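Local coordinates for Ras-3 from Cryphonectria parasitica (Cryphonectria parasitica, PDB 4KU4), which belongs to the Ras family of small P-loop proteins and is modelled with guanosine-5'-diphosphate and magnesium bound, at residues Asn86-Ile91 / Pro137-Leu142; Gly11-Lys16 / His63-Asp68. All blocks are in the same frame, centred on the assembly; numbering follows the deposited sequence.

Overall arrangement
Both contacts join parallel neighbours in the same mixed six-stranded sheet, whose strand order 2-3-1-4-5-6 is that of the Ras fold. Interaction 2 pairs the start of strand 15-20 with strand 60-67, and interaction 1 pairs strand 88-94 with strand 140-145. Their centres lie 14 Å apart, and they come in series along the chain, interaction 2 closing before interaction 1 opens. Strands 15-20 and 88-94 are adjacent, so the contacts meet at Glu87 N and Lys16 O, 2.9 Å apart in a probable hydrogen bond. With that bond between them, they span four strands adjacent in the sheet, interaction 1 within the buried core and interaction 2 nearer the protein surface.

Interaction 1: Asn86-Ile91 / Pro137-Leu142; sequences NELFVI and PSLVVL
Ile91 packs against Val140 and Leu142, the three side chains sharing one face of a parallel strand pair. The CB of Ile91 starts beside the tip of its cross-strand partner, 4.1 Å from Leu142 CD2, and its CG2 branch rests against that same methyl. With CG1 anti to the carbonyl carbon (chi1 -52°), the longer branch heads for the diagonal neighbour: CG1 approaches Val140 CG1, and the terminal CD1 closes to 3.7 Å of that methyl. One isoleucine thus touches both partner-strand residues of this face, its CG2 on one and its CD1 on the other. Phe89 lies on the same face; its CB comes nearest to Val140 CG2, while the ring leads away from the partner and has Leu139 O at its edge.

The opposite face carries Val90 and Val141, which lie side by side and point the same way, with Val90 CG2 3.8 Å from Val141 CG1. At the entry to the pair, Leu88 CD2 meets Leu139 CD2 at 3.7 Å. The backbones confirm the pairing: the axes of segments 88-91 and 140-142 run 10° from parallel. Three bonds form the ladder, Phe89 N to Leu139 O, Val141 N to Phe89 O and Ile91 N to Val141 O.

Helix 98-118 covers the face of Phe89 and Ile91 through Val111 and Ala104, whereas helix 182-196 reaches Val141 on the other face through Ser188 and Val189. Strand 15-20 flanks this strand through backbone hydrogen bonds to Glu87, Leu88 and Val90, placing the pair inside the helix-sheet-helix sandwich of the fold.

Interaction 2: Gly11-Lys16 / His63-Asp68; sequences GKITDK and HLEILD
Ile13 lays its CD1 methyl over the imidazole of His63 in a CH-pi contact: the carbon stands 3.4 Å from the ring centroid of His63 and only 5° off the ring normal. The same ring is held at its rim by a second, quite different contact. His63 ND1 donates to Gly11 O at 2.8 Å, with that oxygen just 4° out of the ring plane, so the bond fixes the rotation of the ring while the methyl covers one face. At the backbone angles of Gly11 a CB would run into the carbonyl O of the preceding residue.

Ile13 also crosses Glu65 at about a right angle. Ile13 CG2 makes the closest approach, to Glu65 CB at 3.7 Å, with the carboxylate end lying more loosely near CG1. On the other face of the pair, Asp15 CB meets Leu64 CD2 at 3.8 Å, and helix 182-196 touches Leu64 through Phe187 and Val190.

Thr14 comes at the backbone of His63. Its hydroxyl sits between the backbone N and the carbonyl carbon (chi1 61°) and accepts from His63 N, with Thr14 OG1 2.9 Å away. Thr14 N donates in turn to a lone pair of His63 O at 2.8 Å, an oxygen that also receives a weak bond from Asp15 N. Regular parallel pairing then follows, Glu65 N on Asp15 O at 2.9 Å, joining the start of strand 15-20 to strand 60-67 in the Ras-family sheet.

Thr14 OG1 is thus both acceptor and donor, donating its own O-H to Asp15 OD2, which it meets from above the carboxylate plane. That bond should ease the negative charge of Asp15, whose other oxygen crowds Glu87; such close like charges would tend to raise the affinity of one carboxylate for a proton.

Interaction 1: Asn86-Ile91 / Pro137-Leu142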
loop_
_atom_site.group_PDB
_atom_site.type_symbol
_atom_site.label_atom_id
_atom_site.label_comp_id
_atom_site.label_asym_id
_atom_site.label_seq_id
_atom_site.Cartn_x
_atom_site.Cartn_y
_atom_site.Cartn_z
ATOM N N ASN A 86 -6.284 10.666 2.583
ATOM C CA ASN A 86 -6.321 9.255 2.970
ATOM C C ASN A 86 -5.779 9.016 4.385
ATOM O O ASN A 86 -4.968 9.793 4.891
ATOM C CB ASN A 86 -5.587 8.387 1.942
ATOM C CG ASN A 86 -6.355 8.246 0.651
ATOM O OD1 ASN A 86 -7.230 7.379 0.518
ATOM N ND2 ASN A 86 -6.030 9.084 -0.315
ATOM N N GLU A 87 -6.232 7.935 5.019
ATOM C CA GLU A 87 -5.869 7.616 6.400
ATOM C C GLU A 87 -4.712 6.615 6.473
ATOM O O GLU A 87 -3.854 6.701 7.352
ATOM C CB GLU A 87 -7.095 7.061 7.163
ATOM C CG GLU A 87 -6.759 6.029 8.262
ATOM C CD GLU A 87 -7.979 5.373 8.964
ATOM O OE1 GLU A 87 -8.806 4.678 8.301
ATOM O OE2 GLU A 87 -8.085 5.518 10.208
ATOM N N LEU A 88 -4.698 5.666 5.542
ATOM C CA LEU A 88 -3.754 4.566 5.581
ATOM C C LEU A 88 -3.048 4.495 4.243
ATOM O O LEU A 88 -3.591 4.934 3.232
ATOM C CB LEU A 88 -4.483 3.253 5.840
ATOM C CG LEU A 88 -5.487 3.257 6.992
ATOM C CD1 LEU A 88 -6.388 2.020 6.957
ATOM C CD2 LEU A 88 -4.776 3.379 8.346
ATOM N N PHE A 89 -1.852 3.915 4.235
ATOM C CA PHE A 89 -0.992 3.945 3.068
ATOM C C PHE A 89 -0.292 2.641 2.740
ATOM O O PHE A 89 0.254 1.964 3.611
ATOM C CB PHE A 89 0.046 5.063 3.224
ATOM C CG PHE A 89 -0.564 6.427 3.323
ATOM C CD1 PHE A 89 -0.794 7.178 2.180
ATOM C CD2 PHE A 89 -0.947 6.940 4.550
ATOM C CE1 PHE A 89 -1.374 8.430 2.252
ATOM C CE2 PHE A 89 -1.528 8.198 4.635
ATOM C CZ PHE A 89 -1.749 8.939 3.475
ATOM N N VAL A 90 -0.313 2.311 1.458
ATOM C CA VAL A 90 0.408 1.174 0.941
ATOM C C VAL A 90 1.450 1.723 -0.019
ATOM O O VAL A 90 1.109 2.242 -1.085
ATOM C CB VAL A 90 -0.538 0.227 0.210
ATOM C CG1 VAL A 90 0.232 -0.967 -0.357
ATOM C CG2 VAL A 90 -1.665 -0.237 1.157
ATOM N N ILE A 91 2.721 1.640 0.376
ATOM C CA ILE A 91 3.813 2.145 -0.439
ATOM C C ILE A 91 4.514 0.971 -1.103
ATOM O O ILE A 91 5.125 0.144 -0.434
ATOM C CB ILE A 91 4.756 2.992 0.417
ATOM C CG1 ILE A 91 3.926 4.050 1.148
ATOM C CG2 ILE A 91 5.876 3.602 -0.441
ATOM C CD1 ILE A 91 4.781 5.065 1.905
ATOM N N PRO A 137 3.625 5.692 12.092
ATOM C CA PRO A 137 4.218 4.901 11.008
ATOM C C PRO A 137 3.558 3.545 10.805
ATOM O O PRO A 137 3.690 2.992 9.719
ATOM C CB PRO A 137 5.669 4.702 11.465
ATOM C CG PRO A 137 5.936 5.805 12.392
ATOM C CD PRO A 137 4.629 6.073 13.100
ATOM N N SER A 138 2.868 3.017 11.816
ATOM C CA SER A 138 2.200 1.729 11.656
ATOM C C SER A 138 1.003 1.800 10.698
ATOM O O SER A 138 0.473 0.769 10.293
ATOM C CB SER A 138 1.764 1.158 13.017
ATOM O OG SER A 138 0.898 2.054 13.689
ATOM N N LEU A 139 0.589 3.008 10.320
ATOM C CA LEU A 139 -0.538 3.161 9.391
ATOM C C LEU A 139 -0.061 3.079 7.946
ATOM O O LEU A 139 -0.828 3.282 6.997
ATOM C CB LEU A 139 -1.293 4.480 9.644
ATOM C CG LEU A 139 -1.891 4.611 11.051
ATOM C CD1 LEU A 139 -2.776 5.824 11.180
ATOM C CD2 LEU A 139 -2.678 3.356 11.399
ATOM N N VAL A 140 1.223 2.786 7.793
ATOM C CA VAL A 140 1.829 2.598 6.490
ATOM C C VAL A 140 2.321 1.168 6.364
ATOM O O VAL A 140 2.817 0.589 7.328
ATOM C CB VAL A 140 3.046 3.536 6.298
ATOM C CG1 VAL A 140 3.684 3.302 4.957
ATOM C CG2 VAL A 140 2.616 4.986 6.452
ATOM N N VAL A 141 2.185 0.596 5.179
ATOM C CA VAL A 141 2.830 -0.687 4.914
ATOM C C VAL A 141 3.696 -0.569 3.670
ATOM O O VAL A 141 3.258 -0.052 2.639
ATOM C CB VAL A 141 1.827 -1.885 4.811
ATOM C CG1 VAL A 141 0.781 -1.657 3.733
ATOM C CG2 VAL A 141 2.587 -3.212 4.577
ATOM N N LEU A 142 4.948 -1.004 3.786
ATOM C CA LEU A 142 5.821 -1.092 2.627
ATOM C C LEU A 142 5.621 -2.448 1.992
ATOM O O LEU A 142 5.731 -3.469 2.670
ATOM C CB LEU A 142 7.280 -0.963 3.034
ATOM C CG LEU A 142 7.844 0.369 3.508
ATOM C CD1 LEU A 142 9.193 0.055 4.109
ATOM C CD2 LEU A 142 7.977 1.378 2.358
#

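Interaction 2: Gly11-Lys16 / His63-Asp68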
loop_
_atom_site.group_PDB
_atom_site.type_symbol
_atom_site.label_atom_id
_atom_site.label_comp_id
_atom_site.label_asym_id
_atom_site.label_seq_id
_atom_site.Cartn_x
_atom_site.Cartn_y
_atom_site.Cartn_z
ATOM N N GLY A 11 -22.393 -0.614 5.592
ATOM C CA GLY A 11 -22.053 -0.701 4.185
ATOM C C GLY A 11 -21.223 0.457 3.670
ATOM O O GLY A 11 -20.628 0.369 2.600
ATOM N N LYS A 12 -21.193 1.555 4.412
ATOM C CA LYS A 12 -20.408 2.727 4.011
ATOM C C LYS A 12 -18.905 2.459 4.049
ATOM O O LYS A 12 -18.447 1.500 4.670
ATOM C CB LYS A 12 -20.748 3.942 4.898
ATOM C CG LYS A 12 -22.206 4.404 4.780
ATOM C CD LYS A 12 -22.587 4.623 3.328
ATOM C CE LYS A 12 -23.999 5.204 3.174
ATOM N NZ LYS A 12 -25.058 4.285 3.676
ATOM N N ILE A 13 -18.153 3.298 3.352
ATOM C CA ILE A 13 -16.701 3.224 3.365
ATOM C C ILE A 13 -16.201 3.363 4.788
ATOM O O ILE A 13 -16.605 4.273 5.504
ATOM C CB ILE A 13 -16.108 4.329 2.479
ATOM C CG1 ILE A 13 -16.518 4.089 1.032
ATOM C CG2 ILE A 13 -14.595 4.369 2.596
ATOM C CD1 ILE A 13 -16.171 2.710 0.540
ATOM N N THR A 14 -15.339 2.442 5.211
ATOM C CA THR A 14 -14.813 2.487 6.559
ATOM C C THR A 14 -13.354 2.951 6.614
ATOM O O THR A 14 -12.908 3.483 7.628
ATOM C CB THR A 14 -14.919 1.114 7.225
ATOM O OG1 THR A 14 -14.153 0.173 6.469
ATOM C CG2 THR A 14 -16.366 0.660 7.247
ATOM N N ASP A 15 -12.620 2.750 5.525
ATOM C CA ASP A 15 -11.186 3.066 5.503
ATOM C C ASP A 15 -10.709 3.588 4.155
ATOM O O ASP A 15 -10.994 2.994 3.115
ATOM C CB ASP A 15 -10.376 1.831 5.878
ATOM C CG ASP A 15 -10.655 1.365 7.283
ATOM O OD1 ASP A 15 -10.081 1.961 8.227
ATOM O OD2 ASP A 15 -11.432 0.395 7.441
ATOM N N LYS A 16 -9.951 4.680 4.182
ATOM C CA LYS A 16 -9.431 5.278 2.958
ATOM C C LYS A 16 -7.942 5.018 2.863
ATOM O O LYS A 16 -7.166 5.522 3.668
ATOM C CB LYS A 16 -9.708 6.788 2.942
ATOM C CG LYS A 16 -11.165 7.161 2.732
ATOM C CD LYS A 16 -11.453 8.531 3.313
ATOM C CE LYS A 16 -12.841 9.037 2.948
ATOM N NZ LYS A 16 -13.274 10.173 3.834
ATOM N N HIS A 63 -15.125 -1.774 4.626
ATOM C CA HIS A 63 -15.288 -1.379 3.229
ATOM C C HIS A 63 -14.142 -0.435 2.895
ATOM O O HIS A 63 -14.143 0.720 3.289
ATOM C CB HIS A 63 -16.652 -0.710 3.016
ATOM C CG HIS A 63 -17.049 -0.574 1.570
ATOM N ND1 HIS A 63 -18.306 -0.171 1.183
ATOM C CD2 HIS A 63 -16.351 -0.790 0.429
ATOM C CE1 HIS A 63 -18.371 -0.150 -0.140
ATOM N NE2 HIS A 63 -17.202 -0.523 -0.618
ATOM N N LEU A 64 -13.152 -0.958 2.191
ATOM C CA LEU A 64 -11.945 -0.212 1.883
ATOM C C LEU A 64 -12.153 0.548 0.580
ATOM O O LEU A 64 -12.678 0.006 -0.388
ATOM C CB LEU A 64 -10.764 -1.167 1.747
ATOM C CG LEU A 64 -10.620 -2.255 2.819
ATOM C CD1 LEU A 64 -9.377 -3.133 2.590
ATOM C CD2 LEU A 64 -10.582 -1.617 4.202
ATOM N N GLU A 65 -11.761 1.819 0.570
ATOM C CA GLU A 65 -11.736 2.600 -0.657
ATOM C C GLU A 65 -10.266 2.872 -0.943
ATOM O O GLU A 65 -9.573 3.497 -0.141
ATOM C CB GLU A 65 -12.520 3.907 -0.488
ATOM C CG GLU A 65 -12.648 4.744 -1.760
ATOM C CD GLU A 65 -13.787 5.733 -1.659
ATOM O OE1 GLU A 65 -14.764 5.595 -2.429
ATOM O OE2 GLU A 65 -13.721 6.631 -0.793
ATOM N N ILE A 66 -9.786 2.383 -2.081
ATOM C CA ILE A 66 -8.358 2.464 -2.374
ATOM C C ILE A 66 -8.112 3.408 -3.537
ATOM O O ILE A 66 -8.588 3.183 -4.648
ATOM C CB ILE A 66 -7.780 1.064 -2.693
ATOM C CG1 ILE A 66 -7.967 0.136 -1.495
ATOM C CG2 ILE A 66 -6.304 1.146 -3.029
ATOM C CD1 ILE A 66 -8.599 -1.161 -1.853
ATOM N N LEU A 67 -7.372 4.476 -3.256
ATOM C CA LEU A 67 -6.939 5.414 -4.277
ATOM C C LEU A 67 -5.698 4.915 -5.022
ATOM O O LEU A 67 -4.603 4.868 -4.473
ATOM C CB LEU A 67 -6.673 6.785 -3.649
ATOM C CG LEU A 67 -6.379 7.891 -4.660
ATOM C CD1 LEU A 67 -7.611 8.235 -5.469
ATOM C CD2 LEU A 67 -5.832 9.123 -3.956
ATOM N N ASP A 68 -5.880 4.523 -6.276
ATOM C CA ASP A 68 -4.759 4.169 -7.130
ATOM C C ASP A 68 -4.228 5.503 -7.627
ATOM O O ASP A 68 -4.998 6.461 -7.770
ATOM C CB ASP A 68 -5.244 3.286 -8.294
ATOM C CG ASP A 68 -4.103 2.670 -9.092
ATOM O OD1 ASP A 68 -2.942 2.754 -8.656
ATOM O OD2 ASP A 68 -4.369 2.083 -10.163
#